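Local coordinates for protein putative leucoanthocyanidin reductase 1 (Vitis vinifera, PDB 3I6I) that reduces leucoanthocyanidins to flavan-3-ols such as catechin, using NADPH bound in a Rossmann fold as the source of hydride, at residues Phe25-Ser30 with Thr37-Arg42; Ala33-Tyr38 with Ile84-Ser89; Leu256-Glu261 with Val268-Thr273; Asn125-Val130 with Asn135-Lys140. All coordinates share one frame; numbering follows the deposited sequence.

Interaction 1 (Phe25-Ser30 with Thr37-Arg42). With NDP (NADPH dihydro-nicotinamide-adenine-dinucleotide phosphate), chain B.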
# COMPACT_ATOMS: atom_id res chain seq x y z
N PHE A 25 6.40 -4.07 6.27
CA PHE A 25 5.64 -5.32 6.10
C PHE A 25 6.11 -6.10 4.85
O PHE A 25 6.29 -7.31 4.92
CB PHE A 25 4.15 -5.03 5.96
CG PHE A 25 3.52 -4.50 7.22
CD1 PHE A 25 3.39 -5.31 8.33
CD2 PHE A 25 2.99 -3.22 7.26
CE1 PHE A 25 2.77 -4.85 9.50
CE2 PHE A 25 2.38 -2.74 8.43
CZ PHE A 25 2.27 -3.55 9.54
N VAL A 26 6.34 -5.39 3.74
CA VAL A 26 6.76 -6.05 2.48
C VAL A 26 8.14 -6.67 2.64
O VAL A 26 8.37 -7.80 2.24
CB VAL A 26 6.75 -5.06 1.30
CG1 VAL A 26 7.42 -5.70 0.05
CG2 VAL A 26 5.29 -4.58 1.00
N ALA A 27 9.06 -5.92 3.24
CA ALA A 27 10.45 -6.39 3.46
C ALA A 27 10.52 -7.60 4.39
O ALA A 27 11.22 -8.58 4.11
CB ALA A 27 11.35 -5.21 3.99
N THR A 28 9.75 -7.57 5.48
CA THR A 28 9.71 -8.66 6.42
C THR A 28 9.18 -9.90 5.75
O THR A 28 9.71 -10.98 5.97
CB THR A 28 8.87 -8.28 7.69
OG1 THR A 28 9.53 -7.20 8.36
CG2 THR A 28 8.75 -9.46 8.67
N ALA A 29 8.12 -9.74 4.95
CA ALA A 29 7.52 -10.85 4.21
C ALA A 29 8.50 -11.46 3.22
O ALA A 29 8.62 -12.67 3.11
CB ALA A 29 6.27 -10.35 3.43
N SER A 30 9.21 -10.60 2.50
CA SER A 30 10.25 -11.06 1.57
C SER A 30 11.30 -11.94 2.30
O SER A 30 11.62 -13.04 1.86
CB SER A 30 10.89 -9.88 0.84
OG SER A 30 11.75 -10.34 -0.20
N THR A 37 17.08 -10.76 -0.26
CA THR A 37 16.45 -9.47 -0.13
C THR A 37 17.45 -8.37 0.16
O THR A 37 18.20 -8.46 1.12
CB THR A 37 15.36 -9.48 0.96
OG1 THR A 37 14.38 -10.48 0.64
CG2 THR A 37 14.66 -8.12 1.06
N TYR A 38 17.44 -7.34 -0.69
CA TYR A 38 18.37 -6.22 -0.58
C TYR A 38 17.53 -5.00 -0.26
O TYR A 38 16.48 -4.80 -0.86
CB TYR A 38 19.11 -5.98 -1.91
CG TYR A 38 20.08 -7.07 -2.31
CD1 TYR A 38 21.46 -6.88 -2.22
CD2 TYR A 38 19.61 -8.31 -2.72
CE1 TYR A 38 22.33 -7.88 -2.57
CE2 TYR A 38 20.45 -9.32 -3.05
CZ TYR A 38 21.82 -9.11 -2.99
OH TYR A 38 22.64 -10.15 -3.35
N ILE A 39 18.00 -4.18 0.67
CA ILE A 39 17.24 -3.06 1.18
C ILE A 39 17.99 -1.78 0.90
O ILE A 39 19.14 -1.63 1.35
CB ILE A 39 17.05 -3.22 2.72
CG1 ILE A 39 16.20 -4.48 3.02
CG2 ILE A 39 16.48 -1.96 3.36
CD1 ILE A 39 14.87 -4.51 2.37
N LEU A 40 17.36 -0.86 0.17
CA LEU A 40 17.99 0.41 -0.16
C LEU A 40 17.92 1.34 1.02
O LEU A 40 16.86 1.50 1.60
CB LEU A 40 17.30 1.04 -1.38
CG LEU A 40 17.97 2.21 -2.12
CD1 LEU A 40 19.38 1.82 -2.62
CD2 LEU A 40 17.06 2.60 -3.29
N ALA A 41 19.06 1.93 1.41
CA ALA A 41 19.16 2.83 2.55
C ALA A 41 19.72 4.18 2.12
O ALA A 41 20.69 4.24 1.35
CB ALA A 41 20.09 2.23 3.63
N ARG A 42 19.11 5.26 2.60
CA ARG A 42 19.64 6.61 2.47
C ARG A 42 20.92 6.68 3.27
O ARG A 42 20.94 6.29 4.44
CB ARG A 42 18.63 7.61 3.05
CG ARG A 42 18.99 9.09 2.92
CD ARG A 42 17.84 9.98 3.47
NE ARG A 42 16.54 9.66 2.87
CZ ARG A 42 16.06 10.16 1.72
NH1 ARG A 42 16.75 11.04 1.00
NH2 ARG A 42 14.86 9.78 1.29
PA NDP B . 6.58 6.07 4.15
O1A NDP B . 6.75 7.57 4.14
O2A NDP B . 6.13 5.36 5.56
O5B NDP B . 7.88 5.25 3.68
C5B NDP B . 8.57 5.63 2.53
C4B NDP B . 9.85 4.90 2.40
O4B NDP B . 10.38 5.42 1.12
C3B NDP B . 10.88 5.29 3.49
O3B NDP B . 11.74 4.17 3.84
C2B NDP B . 11.70 6.38 2.81
O2B NDP B . 13.02 6.42 3.37
C1B NDP B . 11.77 5.82 1.40
N9A NDP B . 12.16 6.76 0.34
C8A NDP B . 11.50 7.87 0.02
N7A NDP B . 12.12 8.46 -1.01
C5A NDP B . 13.17 7.70 -1.35
C6A NDP B . 14.16 7.82 -2.32
N6A NDP B . 14.17 8.84 -3.17
N1A NDP B . 15.11 6.86 -2.40
C2A NDP B . 15.09 5.82 -1.57
N3A NDP B . 14.15 5.67 -0.63
C4A NDP B . 13.19 6.61 -0.50
O3 NDP B . 5.47 5.71 3.06
PN NDP B . 4.10 4.83 3.21
O1N NDP B . 4.21 3.44 3.71
O2N NDP B . 3.11 5.81 3.94
O5D NDP B . 3.61 4.90 1.64
C5D NDP B . 4.08 3.92 0.70
C4D NDP B . 3.04 3.75 -0.38
O4D NDP B . 1.94 3.10 0.30
C3D NDP B . 2.51 5.03 -0.98
O3D NDP B . 2.21 4.80 -2.35
C2D NDP B . 1.21 5.23 -0.22
O2D NDP B . 0.30 5.88 -1.09
C1D NDP B . 0.73 3.80 0.02
N1N NDP B . -0.03 3.57 1.30
C2N NDP B . -1.20 2.78 1.34
C3N NDP B . -2.04 2.88 2.36
C7N NDP B . -3.30 1.98 2.40
O7N NDP B . -3.50 1.14 1.52
N7N NDP B . -4.07 2.11 3.47
C4N NDP B . -1.75 3.87 3.49
C5N NDP B . -0.26 4.18 3.58
C6N NDP B . 0.54 3.96 2.54
P2B NDP B . 13.47 7.77 4.25
O1X NDP B . 12.70 7.81 5.52
O2X NDP B . 15.05 7.60 4.38
O3X NDP B . 13.18 9.02 3.33
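Ser30 and Thr37 meet hydroxyl to hydroxyl where helix 21-32 passes over the start of strand 37-41. Ser30 OG donates to Thr37 OG1 at 2.8 Å, and that oxygen in turn donates to Arg35 O in the connecting turn, so a short relay of two bonds ties helix to strand. Ser30 has OG anti to its own backbone N (chi1 -171°), which swings the hydroxyl down onto the strand. One helical turn earlier, Ala27 CB rests on Ile39 CD1 at 3.9 Å; only the far end of the isoleucine makes this touch. Leu57 packs beside Ala27, and Phe54 beside Ile39, both from helix 48-59, while Ile15 of strand 13-16 adds a further apolar neighbour to Ala27.

Just past the strand's far end, Arg42 runs outward to the cofactor. Arg42 CB lies 3.8 Å from O2X of the NADPH 2'-phosphate, and CD is just as near the same oxygen. After a bend at chi3 the guanidinium presents its edge, with the phosphorus in its plane. Arg42 NE points almost straight at NADPH O2X (3.0 Å, 172° at the hydrogen), while Arg42 NH2 reaches O3X at 2.7 Å along a more bent path of 141°. Two bonds from one flat group to two phosphate oxygens fix its rotation. The phosphate is what sets NADPH apart from NADH, and an arginine just past the second strand of the first beta-alpha-beta unit, with the glycine-rich turn after the first strand, is typical of NADP-dependent Rossmann folds.

Interaction 2 (Ala33-Tyr38 with Ile84-Ser89)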
# COMPACT_ATOMS: atom_id res chain seq x y z
N ALA A 33 9.85 -15.26 3.48
CA ALA A 33 9.67 -16.15 2.31
C ALA A 33 10.98 -16.75 1.84
O ALA A 33 10.99 -17.47 0.85
CB ALA A 33 8.97 -15.41 1.15
N HIS A 34 12.07 -16.46 2.56
CA HIS A 34 13.40 -16.97 2.24
C HIS A 34 13.91 -16.45 0.86
O HIS A 34 14.74 -17.10 0.21
CB HIS A 34 13.43 -18.51 2.31
CG HIS A 34 12.42 -19.10 3.25
ND1 HIS A 34 12.45 -18.90 4.61
CD2 HIS A 34 11.34 -19.89 3.02
CE1 HIS A 34 11.44 -19.54 5.18
NE2 HIS A 34 10.75 -20.15 4.23
N ARG A 35 13.42 -15.29 0.44
CA ARG A 35 13.87 -14.64 -0.81
C ARG A 35 15.13 -13.79 -0.55
O ARG A 35 15.19 -13.07 0.45
CB ARG A 35 12.79 -13.72 -1.34
CG ARG A 35 11.50 -14.40 -1.84
CD ARG A 35 10.53 -13.34 -2.40
NE ARG A 35 9.23 -13.86 -2.88
CZ ARG A 35 9.03 -14.45 -4.06
NH1 ARG A 35 10.04 -14.64 -4.92
NH2 ARG A 35 7.80 -14.84 -4.40
N PRO A 36 16.14 -13.86 -1.44
CA PRO A 36 17.30 -12.99 -1.20
C PRO A 36 16.86 -11.54 -1.32
O PRO A 36 16.28 -11.15 -2.35
CB PRO A 36 18.28 -13.35 -2.33
CG PRO A 36 17.74 -14.59 -2.96
CD PRO A 36 16.29 -14.67 -2.66
N THR A 37 17.08 -10.76 -0.26
CA THR A 37 16.45 -9.47 -0.13
C THR A 37 17.45 -8.37 0.16
O THR A 37 18.20 -8.46 1.12
CB THR A 37 15.36 -9.48 0.96
OG1 THR A 37 14.38 -10.48 0.64
CG2 THR A 37 14.66 -8.12 1.06
N TYR A 38 17.44 -7.34 -0.69
CA TYR A 38 18.37 -6.22 -0.58
C TYR A 38 17.53 -5.00 -0.26
O TYR A 38 16.48 -4.80 -0.86
CB TYR A 38 19.11 -5.98 -1.91
CG TYR A 38 20.08 -7.07 -2.31
CD1 TYR A 38 21.46 -6.88 -2.22
CD2 TYR A 38 19.61 -8.31 -2.72
CE1 TYR A 38 22.33 -7.88 -2.57
CE2 TYR A 38 20.45 -9.32 -3.05
CZ TYR A 38 21.82 -9.11 -2.99
OH TYR A 38 22.64 -10.15 -3.35
N ILE A 84 20.07 -7.70 -9.56
CA ILE A 84 18.70 -7.65 -9.07
C ILE A 84 17.70 -8.13 -10.14
O ILE A 84 17.79 -7.72 -11.30
CB ILE A 84 18.35 -6.22 -8.61
CG1 ILE A 84 19.23 -5.81 -7.42
CG2 ILE A 84 16.83 -6.10 -8.30
CD1 ILE A 84 19.33 -6.84 -6.29
N ASP A 85 16.74 -8.95 -9.71
CA ASP A 85 15.69 -9.48 -10.59
C ASP A 85 14.32 -8.80 -10.43
O ASP A 85 13.57 -8.61 -11.41
CB ASP A 85 15.54 -11.00 -10.36
CG ASP A 85 16.81 -11.75 -10.68
OD1 ASP A 85 17.17 -11.76 -11.87
OD2 ASP A 85 17.47 -12.26 -9.73
N ILE A 86 14.01 -8.42 -9.19
CA ILE A 86 12.70 -7.97 -8.79
C ILE A 86 12.86 -6.66 -8.01
O ILE A 86 13.61 -6.61 -7.05
CB ILE A 86 12.04 -9.02 -7.88
CG1 ILE A 86 11.73 -10.31 -8.66
CG2 ILE A 86 10.74 -8.47 -7.24
CD1 ILE A 86 11.46 -11.51 -7.81
N VAL A 87 12.18 -5.60 -8.44
CA VAL A 87 12.30 -4.30 -7.73
C VAL A 87 10.92 -3.97 -7.15
O VAL A 87 9.93 -4.00 -7.87
CB VAL A 87 12.76 -3.17 -8.62
CG1 VAL A 87 12.80 -1.80 -7.83
CG2 VAL A 87 14.16 -3.49 -9.26
N VAL A 88 10.88 -3.69 -5.87
CA VAL A 88 9.64 -3.28 -5.20
C VAL A 88 9.84 -1.89 -4.58
O VAL A 88 10.73 -1.72 -3.75
CB VAL A 88 9.20 -4.27 -4.09
CG1 VAL A 88 7.93 -3.78 -3.43
CG2 VAL A 88 9.00 -5.72 -4.62
N SER A 89 9.04 -0.91 -5.00
CA SER A 89 9.09 0.43 -4.46
C SER A 89 7.91 0.67 -3.55
O SER A 89 6.75 0.51 -3.96
CB SER A 89 9.07 1.46 -5.58
OG SER A 89 8.95 2.77 -5.07
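Tyr38 and Ile84 make the close part of this contact. The methyl Ile84 CD1 sits over one face of the phenol ring, 4.2 Å from the Tyr38 ring centroid and 23° off the normal, displaced toward the rim on the CD2 side. This is a CH-pi contact made by a single methyl, with Ile84 CD1 3.9 Å from Tyr38 CD2. CG1 of Ile84 stands anti to the carbonyl carbon (chi1 -63°), and a further turn at chi2 brings CD1 to the ring although the isoleucine's first bond does not aim at Tyr38. Leu14 of strand 13-16, which runs between strands 37-41 and 86-89 in the sheet, touches both residues, and the ring of His82 meets the tyrosine at about 45°.

Toward the edge the packing thins. Ile86 CD1 lies obliquely to the guanidinium of the partly exposed Arg35, 4.5 Å from Arg35 NH1; since Ile86 was modelled in two conformers, this approach is doubtful in detail. Arg35 NH1 is committed elsewhere, to a salt bridge with Asp210, and Val209 lies against both Arg35 and Ile86.

So the two segments, which flank a common strand instead of pairing, are joined by dispersion and a methyl over a ring alone. Such chemistry sets little direction, so the alignment probably rests on the backbone bonds that segment 33-38 makes to strand 13-16, while the arginine's charge is answered outside the sheet.

Interaction 3 (Leu256-Glu261 with Val268-Thr273)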
# COMPACT_ATOMS: atom_id res chain seq x y z
N LEU A 256 -15.14 17.18 1.85
CA LEU A 256 -14.75 18.01 0.73
C LEU A 256 -14.14 19.32 1.23
O LEU A 256 -13.20 19.79 0.65
CB LEU A 256 -15.92 18.26 -0.22
CG LEU A 256 -16.41 17.02 -0.97
CD1 LEU A 256 -17.63 17.41 -1.85
CD2 LEU A 256 -15.28 16.43 -1.84
N ALA A 257 -14.68 19.88 2.33
CA ALA A 257 -14.10 21.10 2.90
C ALA A 257 -12.67 20.82 3.32
O ALA A 257 -11.78 21.63 3.08
CB ALA A 257 -14.93 21.58 4.14
N ALA A 258 -12.44 19.71 3.98
CA ALA A 258 -11.11 19.36 4.52
C ALA A 258 -10.13 19.17 3.35
O ALA A 258 -9.01 19.73 3.35
CB ALA A 258 -11.18 18.09 5.35
N ALA A 259 -10.59 18.44 2.34
CA ALA A 259 -9.78 18.30 1.10
C ALA A 259 -9.45 19.62 0.42
O ALA A 259 -8.33 19.82 -0.03
CB ALA A 259 -10.45 17.33 0.13
N GLY A 260 -10.42 20.53 0.39
CA GLY A 260 -10.32 21.81 -0.26
C GLY A 260 -9.31 22.76 0.35
O GLY A 260 -8.92 23.71 -0.30
N GLU A 261 -8.88 22.51 1.59
CA GLU A 261 -7.85 23.36 2.20
C GLU A 261 -6.44 23.13 1.65
O GLU A 261 -5.57 23.96 1.82
CB GLU A 261 -7.83 23.18 3.72
CG GLU A 261 -9.04 23.86 4.39
CD GLU A 261 -9.22 25.32 3.98
OE1 GLU A 261 -8.24 26.12 3.94
OE2 GLU A 261 -10.37 25.71 3.70
N VAL A 268 -5.05 15.29 1.59
CA VAL A 268 -4.95 14.10 0.75
C VAL A 268 -5.76 12.95 1.38
O VAL A 268 -6.55 12.26 0.69
CB VAL A 268 -3.49 13.68 0.52
CG1 VAL A 268 -3.43 12.40 -0.32
CG2 VAL A 268 -2.73 14.80 -0.16
N VAL A 269 -5.56 12.75 2.67
CA VAL A 269 -6.26 11.69 3.38
C VAL A 269 -7.77 11.97 3.33
O VAL A 269 -8.56 11.04 3.15
CB VAL A 269 -5.80 11.51 4.86
CG1 VAL A 269 -6.69 10.44 5.54
CG2 VAL A 269 -4.32 11.11 4.92
N ALA A 270 -8.17 13.24 3.48
CA ALA A 270 -9.58 13.59 3.36
C ALA A 270 -10.19 13.22 1.98
O ALA A 270 -11.28 12.66 1.84
CB ALA A 270 -9.79 15.08 3.69
N ALA A 271 -9.45 13.56 0.92
CA ALA A 271 -9.88 13.25 -0.44
C ALA A 271 -10.05 11.73 -0.64
O ALA A 271 -11.03 11.27 -1.21
CB ALA A 271 -8.85 13.81 -1.42
N PHE A 272 -9.11 10.93 -0.15
CA PHE A 272 -9.24 9.46 -0.30
C PHE A 272 -10.36 8.87 0.57
O PHE A 272 -11.05 7.96 0.13
CB PHE A 272 -7.94 8.77 0.04
CG PHE A 272 -6.79 9.11 -0.89
CD1 PHE A 272 -6.98 9.40 -2.24
CD2 PHE A 272 -5.51 9.11 -0.40
CE1 PHE A 272 -5.88 9.69 -3.05
CE2 PHE A 272 -4.43 9.37 -1.22
CZ PHE A 272 -4.63 9.67 -2.54
N THR A 273 -10.57 9.44 1.77
CA THR A 273 -11.74 9.08 2.62
C THR A 273 -13.06 9.28 1.88
O THR A 273 -13.97 8.44 1.92
CB THR A 273 -11.71 9.87 3.97
OG1 THR A 273 -10.47 9.61 4.65
CG2 THR A 273 -12.85 9.41 4.91
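Ala258 and Ala270 touch methyl to methyl, CB to CB, at 3.7 Å, and the same Ala270 CB lies 3.7 Å from the backbone Ala259 N. In return, Ala259 CB lies 4.0 Å from Ala271 N and 4.2 Å from Ala271 CB. Each helix therefore sets small methyls directly against the other's backbone. That is why the axes can come within 7.7 Å, running roughly antiparallel with 146° between their directions, and why the CA atoms of Ala259 and Ala270 are only 5.2 Å apart.

Outward from this first shell, one polar bond spans the hairpin: Ser267 OG, near the start of helix 266-277, bonds to Ala258 O across the turn between the two helices. A second lies wholly within helix 266-277, where Thr273 OG1 folds back (chi1 -57°) and donates to Val269 O at 2.8 Å from above the carbonyl plane; Thr273 N reaches that oxygen from the opposite face, so two bonds grip it. Val130, from the loop ahead of helix 133-149, packs against Leu256, Ala259 and Ala271 and thus closes one flank of the seam.

Well away from the annotated sites, this is plain helix packing: an antiparallel alpha-alpha hairpin of helices 252-260 and 266-277, drawn close by alanines, in the part of the chain that follows the nucleotide-binding sheet.

Interaction 4 (Asn125-Val130 with Asn135-Lys140). With NDP (NADPH dihydro-nicotinamide-adenine-dinucleotide phosphate), chain B; ACY (acetic acid), chain C.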
# COMPACT_ATOMS: atom_id res chain seq x y z
N ASN A 125 -6.05 4.04 -11.94
CA ASN A 125 -6.68 4.22 -13.24
C ASN A 125 -8.18 4.16 -13.31
O ASN A 125 -8.75 4.61 -14.31
CB ASN A 125 -6.02 3.32 -14.33
CG ASN A 125 -4.82 4.02 -14.99
OD1 ASN A 125 -3.84 3.39 -15.38
ND2 ASN A 125 -4.91 5.34 -15.10
N ARG A 126 -8.86 3.70 -12.26
CA ARG A 126 -10.28 3.69 -12.20
C ARG A 126 -10.83 4.77 -11.26
O ARG A 126 -11.91 5.28 -11.47
CB ARG A 126 -10.78 2.35 -11.69
CG ARG A 126 -10.57 1.25 -12.70
CD ARG A 126 -11.14 -0.03 -12.21
NE ARG A 126 -11.38 -0.99 -13.29
CZ ARG A 126 -10.59 -2.01 -13.57
NH1 ARG A 126 -9.49 -2.23 -12.87
NH2 ARG A 126 -10.94 -2.84 -14.54
N ALA A 127 -10.11 5.02 -10.18
CA ALA A 127 -10.61 5.93 -9.10
C ALA A 127 -10.40 7.38 -9.51
O ALA A 127 -9.38 7.71 -10.12
CB ALA A 127 -9.87 5.64 -7.81
N ASP A 128 -11.30 8.25 -9.06
CA ASP A 128 -11.30 9.65 -9.44
C ASP A 128 -11.51 10.52 -8.16
O ASP A 128 -12.54 11.21 -8.04
CB ASP A 128 -12.42 9.85 -10.47
CG ASP A 128 -12.54 11.25 -10.98
OD1 ASP A 128 -11.52 11.96 -11.07
OD2 ASP A 128 -13.70 11.66 -11.27
N PRO A 129 -10.52 10.53 -7.26
CA PRO A 129 -10.68 11.33 -6.06
C PRO A 129 -10.64 12.78 -6.33
O PRO A 129 -10.11 13.22 -7.34
CB PRO A 129 -9.49 10.95 -5.20
CG PRO A 129 -8.45 10.51 -6.22
CD PRO A 129 -9.22 9.82 -7.26
N VAL A 130 -11.20 13.57 -5.43
CA VAL A 130 -11.00 15.00 -5.53
C VAL A 130 -9.56 15.42 -5.25
O VAL A 130 -8.76 14.65 -4.76
CB VAL A 130 -11.97 15.80 -4.59
CG1 VAL A 130 -13.41 15.44 -4.95
CG2 VAL A 130 -11.65 15.53 -3.06
N ASN A 135 -4.01 14.67 -7.45
CA ASN A 135 -2.62 14.95 -7.87
C ASN A 135 -1.70 13.79 -7.62
O ASN A 135 -0.91 13.43 -8.49
CB ASN A 135 -2.09 16.19 -7.18
CG ASN A 135 -0.81 16.69 -7.81
OD1 ASN A 135 -0.80 17.10 -8.96
ND2 ASN A 135 0.28 16.57 -7.10
N MET A 136 -1.85 13.14 -6.46
CA MET A 136 -1.11 11.96 -6.17
C MET A 136 -1.38 10.85 -7.18
O MET A 136 -0.44 10.20 -7.63
CB MET A 136 -1.40 11.43 -4.76
CG MET A 136 -0.42 10.33 -4.38
SD MET A 136 -0.62 9.72 -2.71
CE MET A 136 -0.48 11.20 -1.75
N TYR A 137 -2.65 10.66 -7.55
CA TYR A 137 -3.01 9.67 -8.55
C TYR A 137 -2.49 10.05 -9.94
O TYR A 137 -2.03 9.14 -10.66
CB TYR A 137 -4.51 9.42 -8.58
CG TYR A 137 -4.97 8.51 -7.46
CD1 TYR A 137 -4.14 8.19 -6.38
CD2 TYR A 137 -6.25 7.96 -7.50
CE1 TYR A 137 -4.58 7.37 -5.35
CE2 TYR A 137 -6.69 7.16 -6.48
CZ TYR A 137 -5.87 6.84 -5.43
OH TYR A 137 -6.35 6.04 -4.40
N ARG A 138 -2.49 11.34 -10.29
CA ARG A 138 -1.79 11.80 -11.50
C ARG A 138 -0.34 11.38 -11.55
O ARG A 138 0.12 10.93 -12.61
CB ARG A 138 -1.91 13.30 -11.74
CG ARG A 138 -3.24 13.78 -12.23
CD ARG A 138 -3.11 15.22 -12.79
NE ARG A 138 -2.88 16.13 -11.68
CZ ARG A 138 -3.81 16.72 -10.94
NH1 ARG A 138 -5.09 16.59 -11.22
NH2 ARG A 138 -3.45 17.48 -9.93
N GLU A 139 0.38 11.51 -10.43
CA GLU A 139 1.78 11.09 -10.36
C GLU A 139 1.92 9.57 -10.49
O GLU A 139 2.80 9.09 -11.21
CB GLU A 139 2.40 11.58 -9.07
CG GLU A 139 2.50 13.11 -9.06
CD GLU A 139 3.21 13.68 -7.85
OE1 GLU A 139 3.57 12.91 -6.91
OE2 GLU A 139 3.40 14.91 -7.84
N LYS A 140 1.05 8.81 -9.80
CA LYS A 140 1.08 7.35 -9.91
C LYS A 140 0.75 6.87 -11.34
O LYS A 140 1.39 5.92 -11.85
CB LYS A 140 0.20 6.71 -8.85
CG LYS A 140 0.73 6.88 -7.42
CD LYS A 140 -0.05 6.07 -6.40
CE LYS A 140 0.56 6.24 -5.00
NZ LYS A 140 0.07 5.15 -4.08
PA NDP B . 6.58 6.07 4.15
O1A NDP B . 6.75 7.57 4.14
O2A NDP B . 6.13 5.36 5.56
O5B NDP B . 7.88 5.25 3.68
C5B NDP B . 8.57 5.63 2.53
C4B NDP B . 9.85 4.90 2.40
O4B NDP B . 10.38 5.42 1.12
C3B NDP B . 10.88 5.29 3.49
O3B NDP B . 11.74 4.17 3.84
C2B NDP B . 11.70 6.38 2.81
O2B NDP B . 13.02 6.42 3.37
C1B NDP B . 11.77 5.82 1.40
N9A NDP B . 12.16 6.76 0.34
C8A NDP B . 11.50 7.87 0.02
N7A NDP B . 12.12 8.46 -1.01
C5A NDP B . 13.17 7.70 -1.35
C6A NDP B . 14.16 7.82 -2.32
N6A NDP B . 14.17 8.84 -3.17
N1A NDP B . 15.11 6.86 -2.40
C2A NDP B . 15.09 5.82 -1.57
N3A NDP B . 14.15 5.67 -0.63
C4A NDP B . 13.19 6.61 -0.50
O3 NDP B . 5.47 5.71 3.06
PN NDP B . 4.10 4.83 3.21
O1N NDP B . 4.21 3.44 3.71
O2N NDP B . 3.11 5.81 3.94
O5D NDP B . 3.61 4.90 1.64
C5D NDP B . 4.08 3.92 0.70
C4D NDP B . 3.04 3.75 -0.38
O4D NDP B . 1.94 3.10 0.30
C3D NDP B . 2.51 5.03 -0.98
O3D NDP B . 2.21 4.80 -2.35
C2D NDP B . 1.21 5.23 -0.22
O2D NDP B . 0.30 5.88 -1.09
C1D NDP B . 0.73 3.80 0.02
N1N NDP B . -0.03 3.57 1.30
C2N NDP B . -1.20 2.78 1.34
C3N NDP B . -2.04 2.88 2.36
C7N NDP B . -3.30 1.98 2.40
O7N NDP B . -3.50 1.14 1.52
N7N NDP B . -4.07 2.11 3.47
C4N NDP B . -1.75 3.87 3.49
C5N NDP B . -0.26 4.18 3.58
C6N NDP B . 0.54 3.96 2.54
P2B NDP B . 13.47 7.77 4.25
O1X NDP B . 12.70 7.81 5.52
O2X NDP B . 15.05 7.60 4.38
O3X NDP B . 13.18 9.02 3.33
C ACY C . -4.38 5.13 -1.88
O ACY C . -3.25 5.08 -1.34
OXT ACY C . -4.61 4.83 -3.08
CH3 ACY C . -5.52 5.55 -0.98
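Beside the nicotinamide end of the NADPH pocket, the loop ahead of helix 133-149 folds back on the helix and braces the ring of Tyr137. Ala127 CB comes in at the ring edge, near its plane, 3.8 Å from Tyr137 CE2. Pro129 approaches more obliquely, its CD 3.5 Å from Tyr137 CD2 and its CG 3.6 Å from the same carbon. The phenol is thus backed along its CD2-CE2 side by a methyl and a proline ring, and the ring of Phe272 from helix 266-277 meets it as well, with planes about 25° apart. Tyr137 CG lies anti to its carbonyl carbon (chi1 -79°), which sends the ring off the helix toward the loop.

The hydroxyl end looks into the pocket. Tyr137 OH bonds to OXT of an acetic acid molecule, probably from the crystallisation liquor, at 2.5 Å; so short a bond is better trusted for the pairing than for its length. His122 N holds the same molecule.

One turn further along the helix, the extended chain of Lys140 runs to the cofactor. Lys140 NZ donates to both hydroxyls of the nicotinamide ribose, to NADPH O3D at 2.8 Å and to NADPH O2D at 3.1 Å, and makes weak bonds to Ser118 O and Glu119 O besides. The two ribose bonds hold the sugar at its diol edge. A helix lysine on the hydroxyls of the nicotinamide ribose is characteristic of the cofactor site in short-chain dehydrogenases/reductases.

From the N terminus, interaction 1 closes the short turn between helix 21-32 and strand 37-41. Interaction 2 shares Thr37 and Tyr38 with it and closes only at strand 86-89, so the second loop starts where the first ends, and both brace the parallel sheet; Val26 packing on Val88 joins them directly. Interaction 4 follows as a local loop closure onto helix 133-149, and interaction 3 later closes a helical hairpin, each in series. These last two touch through Met136 with Val268, fastening the hairpin to the nucleotide-binding part. Interactions 1 and 4, centres 26 Å apart, hold opposite ends of one NADPH.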